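Local coordinates for aminotransferase class I and II (PDB 4EMY), which probably works as a pyridoxal 5'-phosphate-dependent aminotransferase, passing amino groups between amino acids and keto acids as a homodimer, at residues Asn189-Tyr194 against Phe358-Thr363; His131-Ala136 against Phe152-Asp157. All blocks are in the same frame, centred on the assembly; numbering follows the deposited sequence.

Interaction 1. Residues Asn189-Tyr194 against Phe358-Thr363; sequences NNPTGY and FTFIPT. With PLP (pyridoxal-5'-phosphate), chain E.
Asn190 crosses the Phe358 ring obliquely, amide and ring planes 28° apart, while its tip reaches the cofactor. CB already has both partners near it, Phe358 CE1 and the phenolic O3 of pyridoxal phosphate. With CG anti to the backbone N (chi1 165°), CG comes within 3.5 Å of both Phe358 CE1 and PLP O3, and here the branches part. Asn190 OD1 sits 3.3 Å from Phe358 CE1 and takes a hydrogen bond from Arg388, whose guanidinium also makes a cation-pi contact with the Phe358 ring. Asn190 ND2 gives its hydrogen bond to PLP O3 at 2.7 Å, a bent one with an N-H...O angle of 135°.

The next peptide bond, into Pro191, is cis. Pro191 and Phe360 then lie side by side, with Pro191 CB 3.7 Å from Phe360 CD2. Around the turn, Asn189 OD1 accepts from both Thr192 N and Thr192 OG1, from opposite faces of its carboxamide plane, in an Asx motif. Gly193 follows with positive phi, a conformation that by itself favours glycine, its CA beside Phe358 O. This Asn-Asn-Pro-Thr-Gly turn belongs to the fold of this aminotransferase family. With a donor on O3 and an arginine on OD1, Asn190 would probably help stabilise negative charge on the cofactor's phenolic oxygen.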
loop_
_atom_site.group_PDB
_atom_site.type_symbol
_atom_site.label_atom_id
_atom_site.label_comp_id
_atom_site.label_asym_id
_atom_site.label_seq_id
_atom_site.Cartn_x
_atom_site.Cartn_y
_atom_site.Cartn_z
ATOM N N ASN A 189 -5.629 -11.860 20.222
ATOM C CA ASN A 189 -4.485 -10.958 20.403
ATOM C C ASN A 189 -3.135 -11.575 20.076
ATOM O O ASN A 189 -2.732 -12.558 20.678
ATOM C CB ASN A 189 -4.453 -10.449 21.852
ATOM C CG ASN A 189 -3.273 -9.537 22.132
ATOM O OD1 ASN A 189 -2.250 -9.968 22.664
ATOM N ND2 ASN A 189 -3.408 -8.272 21.766
ATOM N N ASN A 190 -2.447 -10.988 19.112
ATOM C CA ASN A 190 -1.043 -11.264 18.885
ATOM C C ASN A 190 -0.245 -10.304 19.793
ATOM O O ASN A 190 -0.366 -9.077 19.649
ATOM C CB ASN A 190 -0.743 -11.058 17.396
ATOM C CG ASN A 190 0.736 -10.969 17.090
ATOM O OD1 ASN A 190 1.560 -11.652 17.692
ATOM N ND2 ASN A 190 1.077 -10.133 16.129
ATOM N N PRO A 191 0.592 -10.834 20.716
ATOM C CA PRO A 191 1.117 -12.193 20.933
ATOM C C PRO A 191 0.340 -13.162 21.846
ATOM O O PRO A 191 0.485 -14.386 21.700
ATOM C CB PRO A 191 2.480 -11.919 21.573
ATOM C CG PRO A 191 2.334 -10.613 22.270
ATOM C CD PRO A 191 1.167 -9.878 21.679
ATOM N N THR A 192 -0.464 -12.630 22.764
ATOM C CA THR A 192 -0.957 -13.400 23.911
ATOM C C THR A 192 -1.931 -14.532 23.596
ATOM O O THR A 192 -1.874 -15.586 24.229
ATOM C CB THR A 192 -1.600 -12.486 24.957
ATOM O OG1 THR A 192 -2.802 -11.927 24.418
ATOM C CG2 THR A 192 -0.648 -11.371 25.324
ATOM N N GLY A 193 -2.821 -14.311 22.632
ATOM C CA GLY A 193 -3.881 -15.264 22.312
ATOM C C GLY A 193 -5.145 -14.974 23.102
ATOM O O GLY A 193 -6.121 -15.724 23.034
ATOM N N TYR A 194 -5.123 -13.875 23.849
ATOM C CA TYR A 194 -6.237 -13.483 24.699
ATOM C C TYR A 194 -7.359 -12.811 23.924
ATOM O O TYR A 194 -7.114 -12.129 22.935
ATOM C CB TYR A 194 -5.747 -12.526 25.787
ATOM C CG TYR A 194 -6.791 -12.214 26.829
ATOM C CD1 TYR A 194 -7.183 -13.180 27.750
ATOM C CD2 TYR A 194 -7.384 -10.961 26.891
ATOM C CE1 TYR A 194 -8.142 -12.912 28.706
ATOM C CE2 TYR A 194 -8.346 -10.678 27.850
ATOM C CZ TYR A 194 -8.723 -11.659 28.758
ATOM O OH TYR A 194 -9.678 -11.402 29.723
ATOM N N PHE A 358 -1.079 -17.557 18.055
ATOM C CA PHE A 358 0.009 -17.699 19.006
ATOM C C PHE A 358 -0.519 -17.997 20.393
ATOM O O PHE A 358 -1.573 -17.486 20.778
ATOM C CB PHE A 358 0.831 -16.410 19.075
ATOM C CG PHE A 358 1.162 -15.814 17.736
ATOM C CD1 PHE A 358 0.345 -14.831 17.179
ATOM C CD2 PHE A 358 2.294 -16.216 17.040
ATOM C CE1 PHE A 358 0.644 -14.269 15.949
ATOM C CE2 PHE A 358 2.597 -15.657 15.806
ATOM C CZ PHE A 358 1.772 -14.680 15.263
ATOM N N THR A 359 0.218 -18.831 21.125
ATOM C CA THR A 359 0.034 -19.019 22.560
ATOM C C THR A 359 1.227 -18.369 23.242
ATOM O O THR A 359 2.311 -18.303 22.658
ATOM C CB THR A 359 0.014 -20.507 22.952
ATOM O OG1 THR A 359 1.193 -21.145 22.453
ATOM C CG2 THR A 359 -1.215 -21.202 22.399
ATOM N N PHE A 360 1.051 -17.901 24.471
ATOM C CA PHE A 360 2.107 -17.124 25.109
ATOM C C PHE A 360 2.498 -17.629 26.484
ATOM O O PHE A 360 1.655 -17.798 27.368
ATOM C CB PHE A 360 1.711 -15.650 25.182
ATOM C CG PHE A 360 2.870 -14.713 25.349
ATOM C CD1 PHE A 360 3.260 -14.281 26.612
ATOM C CD2 PHE A 360 3.564 -14.244 24.239
ATOM C CE1 PHE A 360 4.319 -13.403 26.767
ATOM C CE2 PHE A 360 4.628 -13.367 24.386
ATOM C CZ PHE A 360 5.004 -12.946 25.651
ATOM N N ILE A 361 3.797 -17.857 26.647
ATOM C CA ILE A 361 4.378 -18.201 27.935
ATOM C C ILE A 361 5.023 -16.956 28.549
ATOM O O ILE A 361 6.031 -16.460 28.046
ATOM C CB ILE A 361 5.390 -19.366 27.816
ATOM C CG1 ILE A 361 4.660 -20.708 27.760
ATOM C CG2 ILE A 361 6.313 -19.410 29.019
ATOM C CD1 ILE A 361 4.135 -21.097 26.399
ATOM N N PRO A 362 4.422 -16.432 29.627
ATOM C CA PRO A 362 5.030 -15.308 30.342
ATOM C C PRO A 362 6.282 -15.730 31.127
ATOM O O PRO A 362 6.307 -16.803 31.739
ATOM C CB PRO A 362 3.916 -14.839 31.282
ATOM C CG PRO A 362 3.034 -16.027 31.457
ATOM C CD PRO A 362 3.108 -16.807 30.182
ATOM N N THR A 363 7.313 -14.887 31.071
ATOM C CA THR A 363 8.599 -15.113 31.743
ATOM C C THR A 363 9.493 -13.879 31.626
ATOM O O THR A 363 9.327 -13.061 30.715
ATOM C CB THR A 363 9.365 -16.337 31.181
ATOM O OG1 THR A 363 10.702 -16.338 31.697
ATOM C CG2 THR A 363 9.428 -16.311 29.654
HETATM N N1 PLP E . -2.690 -6.974 13.030
HETATM C C2 PLP E . -2.123 -7.925 13.861
HETATM C C2A PLP E . -2.423 -7.917 15.330
HETATM C C3 PLP E . -1.281 -8.905 13.342
HETATM O O3 PLP E . -0.725 -9.837 14.165
HETATM C C4 PLP E . -0.980 -8.941 11.996
HETATM C C4A PLP E . 0.390 -9.447 11.636
HETATM O O4A PLP E . 0.559 -10.612 11.263
HETATM C C5 PLP E . -1.560 -7.986 11.161
HETATM C C6 PLP E . -2.408 -7.000 11.681
HETATM C C5A PLP E . -1.220 -8.013 9.679
HETATM O O4P PLP E . -2.303 -7.646 8.854
HETATM P P PLP E . -2.015 -7.565 7.284
HETATM O O1P PLP E . -1.452 -6.193 7.027
HETATM O O2P PLP E . -3.315 -7.825 6.554
HETATM O O3P PLP E . -0.990 -8.592 6.871
#

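Interaction 2. Residues His131-Ala136 against Phe152-Asp157; sequences HDYYWA and FEFFTD. With PLP (pyridoxal-5'-phosphate), chain E.
His131 and Phe154 form an offset stack, centroids 4.6 Å apart and planes at 15°, and His131 CB adds a CH-pi contact over the centre of the Phe154 face. Phe155 covers the opposite face of Phe154, so that ring is sandwiched. The edge of Phe155 meets the face of Tyr133 in a T-shaped (edge-to-face) pair, planes at 66°, with Tyr133 CE1 3.6 Å from Phe155 CD2. This aromatic cluster is the tight part, set where the neighbouring parallel strands 127-131 and 148-152 end.

The other side is looser and faces solvent. Asp132 N gives Phe152 O only a weak bond, and the carboxylate of Asp132 lies beside exposed Glu153, its OD2 5.7 Å from Glu153 OE2. These like charges would probably repel only mildly at this distance, and a long, weak ion pair of Asp132 with Lys385 may offset part of this.

Further along, Trp135 lays its indole over the pyridine ring, PLP C3 standing 3.7 Å above the middle of the indole plane. An alanine here would probably leave that face of the cofactor without its stacking partner and the pyridine ring freer to tilt. His131 ND1 donates to Tyr133 O at 2.8 Å, while NE2 is hydrogen-bonded to the backbone N of Asn185 and so probably accepts. This pairing is consistent with a neutral imidazole protonated on ND1, tying the loop that carries Trp135 to the one leading to Asn190.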
loop_
_atom_site.group_PDB
_atom_site.type_symbol
_atom_site.label_atom_id
_atom_site.label_comp_id
_atom_site.label_asym_id
_atom_site.label_seq_id
_atom_site.Cartn_x
_atom_site.Cartn_y
_atom_site.Cartn_z
ATOM N N HIS A 131 -2.360 -1.811 24.581
ATOM C CA HIS A 131 -2.063 -2.826 25.588
ATOM C C HIS A 131 -0.612 -3.222 25.622
ATOM O O HIS A 131 0.065 -3.250 24.593
ATOM C CB HIS A 131 -2.971 -4.043 25.434
ATOM C CG HIS A 131 -3.364 -4.327 24.010
ATOM N ND1 HIS A 131 -2.510 -4.862 23.117
ATOM C CD2 HIS A 131 -4.565 -4.125 23.335
ATOM C CE1 HIS A 131 -3.131 -4.995 21.933
ATOM N NE2 HIS A 131 -4.389 -4.542 22.070
ATOM N N ASP A 132 -0.157 -3.512 26.840
ATOM C CA ASP A 132 1.216 -3.898 27.212
ATOM C C ASP A 132 1.917 -4.892 26.289
ATOM O O ASP A 132 3.119 -4.781 26.046
ATOM C CB ASP A 132 1.168 -4.522 28.608
ATOM C CG ASP A 132 2.148 -3.904 29.549
ATOM O OD1 ASP A 132 2.821 -2.937 29.137
ATOM O OD2 ASP A 132 2.239 -4.378 30.701
ATOM N N TYR A 133 1.164 -5.893 25.838
ATOM C CA TYR A 133 1.637 -6.882 24.890
ATOM C C TYR A 133 1.027 -6.472 23.557
ATOM O O TYR A 133 -0.199 -6.453 23.417
ATOM C CB TYR A 133 1.142 -8.281 25.272
ATOM C CG TYR A 133 1.527 -8.795 26.651
ATOM C CD1 TYR A 133 1.056 -8.179 27.820
ATOM C CD2 TYR A 133 2.323 -9.933 26.790
ATOM C CE1 TYR A 133 1.400 -8.661 29.076
ATOM C CE2 TYR A 133 2.661 -10.429 28.043
ATOM C CZ TYR A 133 2.200 -9.792 29.183
ATOM O OH TYR A 133 2.543 -10.284 30.424
ATOM N N TYR A 134 1.871 -6.128 22.589
ATOM C CA TYR A 134 1.391 -5.598 21.319
ATOM C C TYR A 134 2.238 -6.019 20.137
ATOM O O TYR A 134 3.420 -6.329 20.275
ATOM C CB TYR A 134 1.331 -4.069 21.365
ATOM C CG TYR A 134 2.665 -3.408 21.602
ATOM C CD1 TYR A 134 3.455 -2.986 20.538
ATOM C CD2 TYR A 134 3.140 -3.212 22.891
ATOM C CE1 TYR A 134 4.683 -2.385 20.751
ATOM C CE2 TYR A 134 4.364 -2.609 23.115
ATOM C CZ TYR A 134 5.132 -2.198 22.045
ATOM O OH TYR A 134 6.348 -1.595 22.274
ATOM N N TRP A 135 1.599 -6.010 18.973
ATOM C CA TRP A 135 2.235 -6.210 17.678
ATOM C C TRP A 135 3.070 -4.991 17.397
ATOM O O TRP A 135 2.560 -3.873 17.380
ATOM C CB TRP A 135 1.134 -6.396 16.643
ATOM C CG TRP A 135 1.574 -6.653 15.230
ATOM C CD1 TRP A 135 2.529 -7.557 14.786
ATOM C CD2 TRP A 135 1.039 -6.037 14.011
ATOM N NE1 TRP A 135 2.636 -7.527 13.420
ATOM C CE2 TRP A 135 1.771 -6.641 12.891
ATOM C CE3 TRP A 135 0.071 -5.074 13.743
ATOM C CZ2 TRP A 135 1.532 -6.281 11.572
ATOM C CZ3 TRP A 135 -0.164 -4.719 12.408
ATOM C CH2 TRP A 135 0.550 -5.311 11.349
ATOM N N ALA A 136 4.368 -5.193 17.189
ATOM C CA ALA A 136 5.339 -4.092 17.122
ATOM C C ALA A 136 4.979 -2.919 16.198
ATOM O O ALA A 136 5.200 -1.767 16.572
ATOM C CB ALA A 136 6.732 -4.623 16.808
ATOM N N PHE A 152 -0.315 0.446 28.613
ATOM C CA PHE A 152 -0.890 0.123 29.919
ATOM C C PHE A 152 -0.805 -1.394 30.154
ATOM O O PHE A 152 -0.805 -2.168 29.192
ATOM C CB PHE A 152 -2.342 0.612 30.010
ATOM C CG PHE A 152 -3.319 -0.222 29.225
ATOM C CD1 PHE A 152 -4.004 -1.272 29.831
ATOM C CD2 PHE A 152 -3.560 0.040 27.884
ATOM C CE1 PHE A 152 -4.904 -2.044 29.111
ATOM C CE2 PHE A 152 -4.462 -0.728 27.161
ATOM C CZ PHE A 152 -5.132 -1.773 27.776
ATOM N N GLU A 153 -0.745 -1.808 31.425
ATOM C CA GLU A 153 -0.656 -3.227 31.790
ATOM C C GLU A 153 -1.906 -3.997 31.372
ATOM O O GLU A 153 -2.957 -3.867 31.994
ATOM C CB GLU A 153 -0.416 -3.393 33.295
ATOM C CG GLU A 153 0.946 -2.918 33.782
ATOM C CD GLU A 153 0.943 -2.540 35.258
ATOM O OE1 GLU A 153 0.987 -1.326 35.559
ATOM O OE2 GLU A 153 0.889 -3.448 36.119
ATOM N N PHE A 154 -1.770 -4.791 30.312
ATOM C CA PHE A 154 -2.848 -5.614 29.738
ATOM C C PHE A 154 -3.650 -6.400 30.780
ATOM O O PHE A 154 -4.871 -6.256 30.869
ATOM C CB PHE A 154 -2.243 -6.613 28.736
ATOM C CG PHE A 154 -3.162 -7.009 27.608
ATOM C CD1 PHE A 154 -2.633 -7.519 26.430
ATOM C CD2 PHE A 154 -4.541 -6.871 27.707
ATOM C CE1 PHE A 154 -3.453 -7.891 25.380
ATOM C CE2 PHE A 154 -5.365 -7.236 26.656
ATOM C CZ PHE A 154 -4.821 -7.748 25.493
ATOM N N PHE A 155 -2.955 -7.229 31.556
ATOM C CA PHE A 155 -3.600 -8.246 32.382
ATOM C C PHE A 155 -3.549 -7.956 33.877
ATOM O O PHE A 155 -2.745 -7.151 34.346
ATOM C CB PHE A 155 -2.960 -9.615 32.131
ATOM C CG PHE A 155 -2.936 -10.029 30.684
ATOM C CD1 PHE A 155 -4.100 -10.428 30.036
ATOM C CD2 PHE A 155 -1.743 -10.046 29.977
ATOM C CE1 PHE A 155 -4.072 -10.821 28.708
ATOM C CE2 PHE A 155 -1.711 -10.438 28.650
ATOM C CZ PHE A 155 -2.875 -10.824 28.015
ATOM N N THR A 156 -4.424 -8.626 34.617
ATOM C CA THR A 156 -4.348 -8.658 36.068
ATOM C C THR A 156 -3.531 -9.886 36.431
ATOM O O THR A 156 -3.155 -10.655 35.554
ATOM C CB THR A 156 -5.746 -8.744 36.713
ATOM O OG1 THR A 156 -6.428 -9.916 36.241
ATOM C CG2 THR A 156 -6.567 -7.498 36.385
ATOM N N ASP A 157 -3.257 -10.075 37.716
ATOM C CA ASP A 157 -2.509 -11.244 38.166
ATOM C C ASP A 157 -3.228 -12.565 37.858
ATOM O O ASP A 157 -2.597 -13.624 37.807
ATOM C CB ASP A 157 -2.160 -11.119 39.654
ATOM C CG ASP A 157 -1.057 -10.092 39.915
ATOM O OD1 ASP A 157 -0.452 -9.594 38.933
ATOM O OD2 ASP A 157 -0.793 -9.782 41.100
HETATM N N1 PLP E . -2.690 -6.974 13.030
HETATM C C2 PLP E . -2.123 -7.925 13.861
HETATM C C2A PLP E . -2.423 -7.917 15.330
HETATM C C3 PLP E . -1.281 -8.905 13.342
HETATM O O3 PLP E . -0.725 -9.837 14.165
HETATM C C4 PLP E . -0.980 -8.941 11.996
HETATM C C4A PLP E . 0.390 -9.447 11.636
HETATM O O4A PLP E . 0.559 -10.612 11.263
HETATM C C5 PLP E . -1.560 -7.986 11.161
HETATM C C6 PLP E . -2.408 -7.000 11.681
HETATM C C5A PLP E . -1.220 -8.013 9.679
HETATM O O4P PLP E . -2.303 -7.646 8.854
HETATM P P PLP E . -2.015 -7.565 7.284
HETATM O O1P PLP E . -1.452 -6.193 7.027
HETATM O O2P PLP E . -3.315 -7.825 6.554
HETATM O O3P PLP E . -0.990 -8.592 6.871
#

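Overall arrangement
The two contacts, centres about 10 Å apart, both reach pyridoxal phosphate: 189-194 supplies a hydrogen bond to its O3, 131-136 an aromatic cover for its face. They also touch directly. Asn190 ND2 packs 3.2 Å from Trp135 CD1, and Asn189 ND2 lies 3.3 Å from His131 CE1. Farther from the cofactor, Thr192 CG2 comes 3.5 Å from Phe155 CZ, and the rings of Tyr133 and Phe360 meet edge-to-face, continuing the aromatic cluster of interaction 2 into interaction 1. Loops at the ends of strands of the large mixed sheet thus pack against the edge strand 359-362 of the small antiparallel sheet. Tyr75 of the second subunit completes the cofactor site.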